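Local coordinates for probable M18-family aminopeptidase 1 (Thermotoga maritima, PDB 2GLF) that is an aminopeptidase of the M18 family, probably zinc-dependent in nature, that removes residues from the N-terminal ends of peptides, at the interface of chains A and B and the interface of chains A and C. Residues are numbered along the deposited sequence; one frame, centred on the assembly and turned at random. Chains: chain A/B/C, Probable M18-family aminopeptidase 1.

Contact 1 and contact 2 lie on opposite flanks of chain A. The centres of their C-alpha atoms are about 58 Å apart, and they have no residue in common. Contact 1 joins A:Asp308 and the start of helix 310-318 of chain A to helix 292-303 and the following loop of chain B. Contact 2 receives a loop of chain C among strands 111-119, 145-150 and 185-189, helix 200-213 and the loop at 157-159 of chain A. The first interface is not an exact two-fold; the second is. One chain thus touches two neighbours at once, which probably helps link the 12 copies of the deposited assembly.

Contact 1: the interface of chains A and B. Residues chain A 308, 311; chain B 298, 302, 307-309.
A:Asp308 and A:Phe311 take hold of the same side chain, B:Lys302, at its tip and along its flank. The patch is part of an interface between two copies that is not an exact two-fold, and it probably helps join them in the deposited 12-chain assembly. B:Lys302 stands near the end of helix 292-303. Its chain is bent at both chi2 (-60°) and chi3 (-67°), which curls the methylenes over the phenyl ring and turns the amine toward the carboxylate. The ring of A:Phe311 is met on one face. CG of B:Lys302 lies over the ring centre, 3.4 Å from the centroid, in a CH-pi contact. Further along, CE of B:Lys302 passes 3.7 Å from CD2 of A:Phe311. The two side chains cross obliquely.

A:Asp308 and B:Lys302 approach tip to tip. NZ of B:Lys302 gives a hydrogen bond and salt bridge to the carboxylate oxygen OD2 of A:Asp308 at 2.8 Å. The amine comes to OD2 on its anti side, 18° out of the carboxylate plane. The pair is thus a charged grip beside an apolar one, and the ring probably helps keep the lysine chain in its bent form. An alanine in place of A:Phe311 would probably leave a gap against the lysine methylenes and let the B:Lys302 chain turn more freely, so that its amine was less steadily held at the carboxylate.

The loop of chain B after the helix also runs past the carboxylate of A:Asp308. The carbonyl O atoms of B:Lys307 and B:Asp308 face it. Neither side would have a hydrogen to give, so these approaches are doubtful at this resolution. B:Ser309 turns its hydroxyl OG away, and its CB lies 3.4 Å from the carboxylate carbon CG of A:Asp308.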
loop_
_atom_site.group_PDB
_atom_site.type_symbol
_atom_site.label_atom_id
_atom_site.label_comp_id
_atom_site.label_asym_id
_atom_site.label_seq_id
_atom_site.Cartn_x
_atom_site.Cartn_y
_atom_site.Cartn_z
ATOM N N ASP A 308 -11.546 67.171 9.705
ATOM C CA ASP A 308 -10.447 66.238 9.947
ATOM C C ASP A 308 -10.449 65.070 8.965
ATOM O O ASP A 308 -9.393 64.546 8.616
ATOM C CB ASP A 308 -10.518 65.700 11.371
ATOM C CG ASP A 308 -9.243 65.004 11.792
ATOM O OD1 ASP A 308 -8.835 64.029 11.126
ATOM O OD2 ASP A 308 -8.649 65.436 12.797
ATOM N N PHE A 311 -11.083 61.335 10.959
ATOM C CA PHE A 311 -11.787 61.322 12.239
ATOM C C PHE A 311 -13.301 61.320 12.049
ATOM O O PHE A 311 -14.039 60.735 12.848
ATOM C CB PHE A 311 -11.385 62.537 13.073
ATOM C CG PHE A 311 -12.233 62.734 14.299
ATOM C CD1 PHE A 311 -12.251 61.781 15.309
ATOM C CD2 PHE A 311 -13.020 63.873 14.438
ATOM C CE1 PHE A 311 -13.041 61.959 16.442
ATOM C CE2 PHE A 311 -13.812 64.058 15.564
ATOM C CZ PHE A 311 -13.823 63.101 16.567
ATOM N N ARG B 298 -7.925 58.089 18.270
ATOM C CA ARG B 298 -8.243 59.344 17.602
ATOM C C ARG B 298 -9.205 60.172 18.455
ATOM O O ARG B 298 -9.058 61.390 18.568
ATOM C CB ARG B 298 -8.861 59.083 16.222
ATOM C CG ARG B 298 -7.844 58.874 15.115
ATOM C CD ARG B 298 -8.513 58.942 13.749
ATOM N NE ARG B 298 -9.348 57.774 13.484
ATOM C CZ ARG B 298 -8.887 56.612 13.026
ATOM N NH1 ARG B 298 -7.596 56.459 12.772
ATOM N NH2 ARG B 298 -9.716 55.597 12.833
ATOM N N LYS B 302 -8.387 63.985 19.509
ATOM C CA LYS B 302 -9.210 65.153 19.208
ATOM C C LYS B 302 -9.497 65.883 20.503
ATOM O O LYS B 302 -9.457 67.113 20.555
ATOM C CB LYS B 302 -10.529 64.737 18.561
ATOM C CG LYS B 302 -10.353 64.050 17.230
ATOM C CD LYS B 302 -9.645 64.944 16.224
ATOM C CE LYS B 302 -10.504 66.134 15.839
ATOM N NZ LYS B 302 -9.843 66.961 14.795
ATOM N N LYS B 307 -5.034 68.247 15.685
ATOM C CA LYS B 307 -5.450 68.998 14.515
ATOM C C LYS B 307 -5.661 68.120 13.285
ATOM O O LYS B 307 -6.785 68.011 12.791
ATOM C CB LYS B 307 -4.442 70.107 14.215
ATOM C CG LYS B 307 -5.043 71.283 13.452
ATOM C CD LYS B 307 -6.403 71.687 14.030
ATOM C CE LYS B 307 -6.329 71.990 15.522
ATOM N NZ LYS B 307 -7.681 72.157 16.133
ATOM N N ASP B 308 -4.591 67.487 12.804
ATOM C CA ASP B 308 -4.667 66.623 11.627
ATOM C C ASP B 308 -5.166 65.221 11.966
ATOM O O ASP B 308 -5.824 64.579 11.151
ATOM C CB ASP B 308 -3.301 66.524 10.957
ATOM C CG ASP B 308 -3.378 65.932 9.568
ATOM O OD1 ASP B 308 -3.865 64.791 9.420
ATOM O OD2 ASP B 308 -2.947 66.615 8.620
ATOM N N SER B 309 -4.830 64.745 13.159
ATOM C CA SER B 309 -5.275 63.434 13.635
ATOM C C SER B 309 -4.499 62.240 13.088
ATOM O O SER B 309 -3.668 61.663 13.787
ATOM C CB SER B 309 -6.768 63.254 13.343
ATOM O OG SER B 309 -7.255 62.049 13.897
#

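Contact 2: the interface of chains A and C. Residues chain A 114, 150, 157-159, 187-188, 205; chain C 237-239.
This is a two-fold symmetric interface between two copies of the enzyme, in which a loop of chain C docks into a largely apolar pocket of chain A. The same insertion occurs again with the chains exchanged, so it probably helps hold a dimer within the deposited 12-chain assembly. The docking residues, C:Gly237 and C:Met238, directly follow strand 234-236.

Two backbone bonds fix the loop. N of C:Gly237 donates to O of A:Val158 at 3.0 Å, with an angle of 159° at the hydrogen. N of C:Met238 donates to O of A:Ala188 at 2.9 Å; this bond is more bent, and its donor is tilted 33° from the carbonyl plane. Consecutive amides of one chain thus bind two separate segments of the other. CG of A:Pro157 points to the carbonyl O of C:Gly237, 3.3 Å away.

C:Met238, a selenomethionine, supplies the side chain that enters the pocket. It is poorly ordered, so its contacts are approximate. With CG anti to the carbonyl carbon (chi1 -79°) and bends at chi2 and chi3, the chain brings CG to the edge of A:Phe114 and SE toward A:Phe159 and A:Ile150. The two phenyl rings of the pocket turn their edges to it. CG of C:Met238 lies in the plane of the A:Phe114 ring, 3.9 Å from CE1, and the two side chains cross at about a right angle. A:Ala188 puts its CB over a face of that ring, offset toward the rim, and so backs it from within chain A. The edge of A:Phe159 is also turned to C:Met238, with CZ 3.9 Å from SE. A:Val205 on helix 200-213 borders the site more loosely. At the far end of the pocket, CD1 of A:Ile150 meets SE of C:Met238 at 3.6 Å.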
loop_
_atom_site.group_PDB
_atom_site.type_symbol
_atom_site.label_atom_id
_atom_site.label_comp_id
_atom_site.label_asym_id
_atom_site.label_seq_id
_atom_site.Cartn_x
_atom_site.Cartn_y
_atom_site.Cartn_z
ATOM N N PHE A 114 -3.824 29.414 -28.149
ATOM C CA PHE A 114 -3.801 30.511 -27.187
ATOM C C PHE A 114 -3.665 29.878 -25.815
ATOM O O PHE A 114 -4.586 29.205 -25.342
ATOM C CB PHE A 114 -5.096 31.330 -27.210
ATOM C CG PHE A 114 -5.231 32.225 -28.396
ATOM C CD1 PHE A 114 -6.328 32.113 -29.240
ATOM C CD2 PHE A 114 -4.275 33.194 -28.660
ATOM C CE1 PHE A 114 -6.472 32.952 -30.332
ATOM C CE2 PHE A 114 -4.406 34.042 -29.750
ATOM C CZ PHE A 114 -5.511 33.921 -30.590
ATOM N N ILE A 150 -14.857 38.618 -29.594
ATOM C CA ILE A 150 -15.032 37.585 -30.600
ATOM C C ILE A 150 -15.779 36.405 -30.000
ATOM O O ILE A 150 -15.408 35.914 -28.940
ATOM C CB ILE A 150 -13.686 37.109 -31.120
ATOM C CG1 ILE A 150 -12.816 38.325 -31.456
ATOM C CG2 ILE A 150 -13.890 36.243 -32.351
ATOM C CD1 ILE A 150 -11.441 37.977 -31.957
ATOM N N PRO A 157 -16.896 33.690 -35.155
ATOM C CA PRO A 157 -16.702 32.352 -34.593
ATOM C C PRO A 157 -16.590 32.296 -33.074
ATOM O O PRO A 157 -16.721 33.304 -32.387
ATOM C CB PRO A 157 -15.411 31.899 -35.265
ATOM C CG PRO A 157 -14.615 33.164 -35.270
ATOM C CD PRO A 157 -15.638 34.187 -35.747
ATOM N N VAL A 158 -16.362 31.092 -32.565
ATOM C CA VAL A 158 -16.179 30.881 -31.140
ATOM C C VAL A 158 -14.891 30.077 -31.014
ATOM O O VAL A 158 -14.267 29.738 -32.022
ATOM C CB VAL A 158 -17.344 30.075 -30.514
ATOM C CG1 VAL A 158 -18.653 30.810 -30.717
ATOM C CG2 VAL A 158 -17.397 28.684 -31.110
ATOM N N PHE A 159 -14.479 29.771 -29.792
ATOM C CA PHE A 159 -13.268 28.989 -29.613
ATOM C C PHE A 159 -13.532 27.756 -28.760
ATOM O O PHE A 159 -14.645 27.558 -28.278
ATOM C CB PHE A 159 -12.180 29.859 -28.994
ATOM C CG PHE A 159 -11.920 31.106 -29.768
ATOM C CD1 PHE A 159 -12.768 32.201 -29.646
ATOM C CD2 PHE A 159 -10.870 31.166 -30.679
ATOM C CE1 PHE A 159 -12.577 33.334 -30.419
ATOM C CE2 PHE A 159 -10.672 32.301 -31.464
ATOM C CZ PHE A 159 -11.526 33.384 -31.333
ATOM N N ILE A 187 -7.958 26.788 -29.575
ATOM C CA ILE A 187 -7.400 26.681 -30.912
ATOM C C ILE A 187 -7.507 28.035 -31.618
ATOM O O ILE A 187 -8.597 28.574 -31.793
ATOM C CB ILE A 187 -8.141 25.602 -31.720
ATOM C CG1 ILE A 187 -8.024 24.257 -30.996
ATOM C CG2 ILE A 187 -7.558 25.506 -33.117
ATOM C CD1 ILE A 187 -8.683 23.101 -31.709
ATOM N N ALA A 188 -6.366 28.595 -32.004
ATOM C CA ALA A 188 -6.356 29.880 -32.684
ATOM C C ALA A 188 -6.610 29.705 -34.175
ATOM O O ALA A 188 -7.238 30.549 -34.809
ATOM C CB ALA A 188 -5.025 30.572 -32.460
ATOM N N VAL A 205 -2.532 33.307 -38.287
ATOM C CA VAL A 205 -3.368 33.897 -37.252
ATOM C C VAL A 205 -2.906 35.332 -36.992
ATOM O O VAL A 205 -3.722 36.256 -36.929
ATOM C CB VAL A 205 -3.275 33.088 -35.952
ATOM C CG1 VAL A 205 -3.879 33.868 -34.787
ATOM C CG2 VAL A 205 -3.990 31.780 -36.135
ATOM N N GLY C 237 -12.349 29.252 -34.289
ATOM C CA GLY C 237 -11.019 29.753 -34.593
ATOM C C GLY C 237 -10.923 31.130 -35.225
ATOM O O GLY C 237 -11.841 31.582 -35.904
HETATM N N MSE C 238 -9.801 31.798 -34.984
HETATM C CA MSE C 238 -9.543 33.119 -35.540
HETATM C C MSE C 238 -9.646 33.076 -37.056
HETATM O O MSE C 238 -10.203 33.985 -37.671
HETATM C CB MSE C 238 -8.139 33.595 -35.165
HETATM C CG MSE C 238 -8.004 34.138 -33.758
HETATM SE SE MSE C 238 -9.133 35.676 -33.451
HETATM C CE MSE C 238 -8.471 36.818 -34.860
ATOM N N ASP C 239 -9.092 32.024 -37.657
ATOM C CA ASP C 239 -9.123 31.871 -39.109
ATOM C C ASP C 239 -10.422 31.225 -39.586
ATOM O O ASP C 239 -10.587 30.956 -40.774
ATOM C CB ASP C 239 -7.914 31.057 -39.591
ATOM C CG ASP C 239 -7.828 29.693 -38.939
ATOM O OD1 ASP C 239 -8.762 29.331 -38.188
ATOM O OD2 ASP C 239 -6.827 28.979 -39.177
#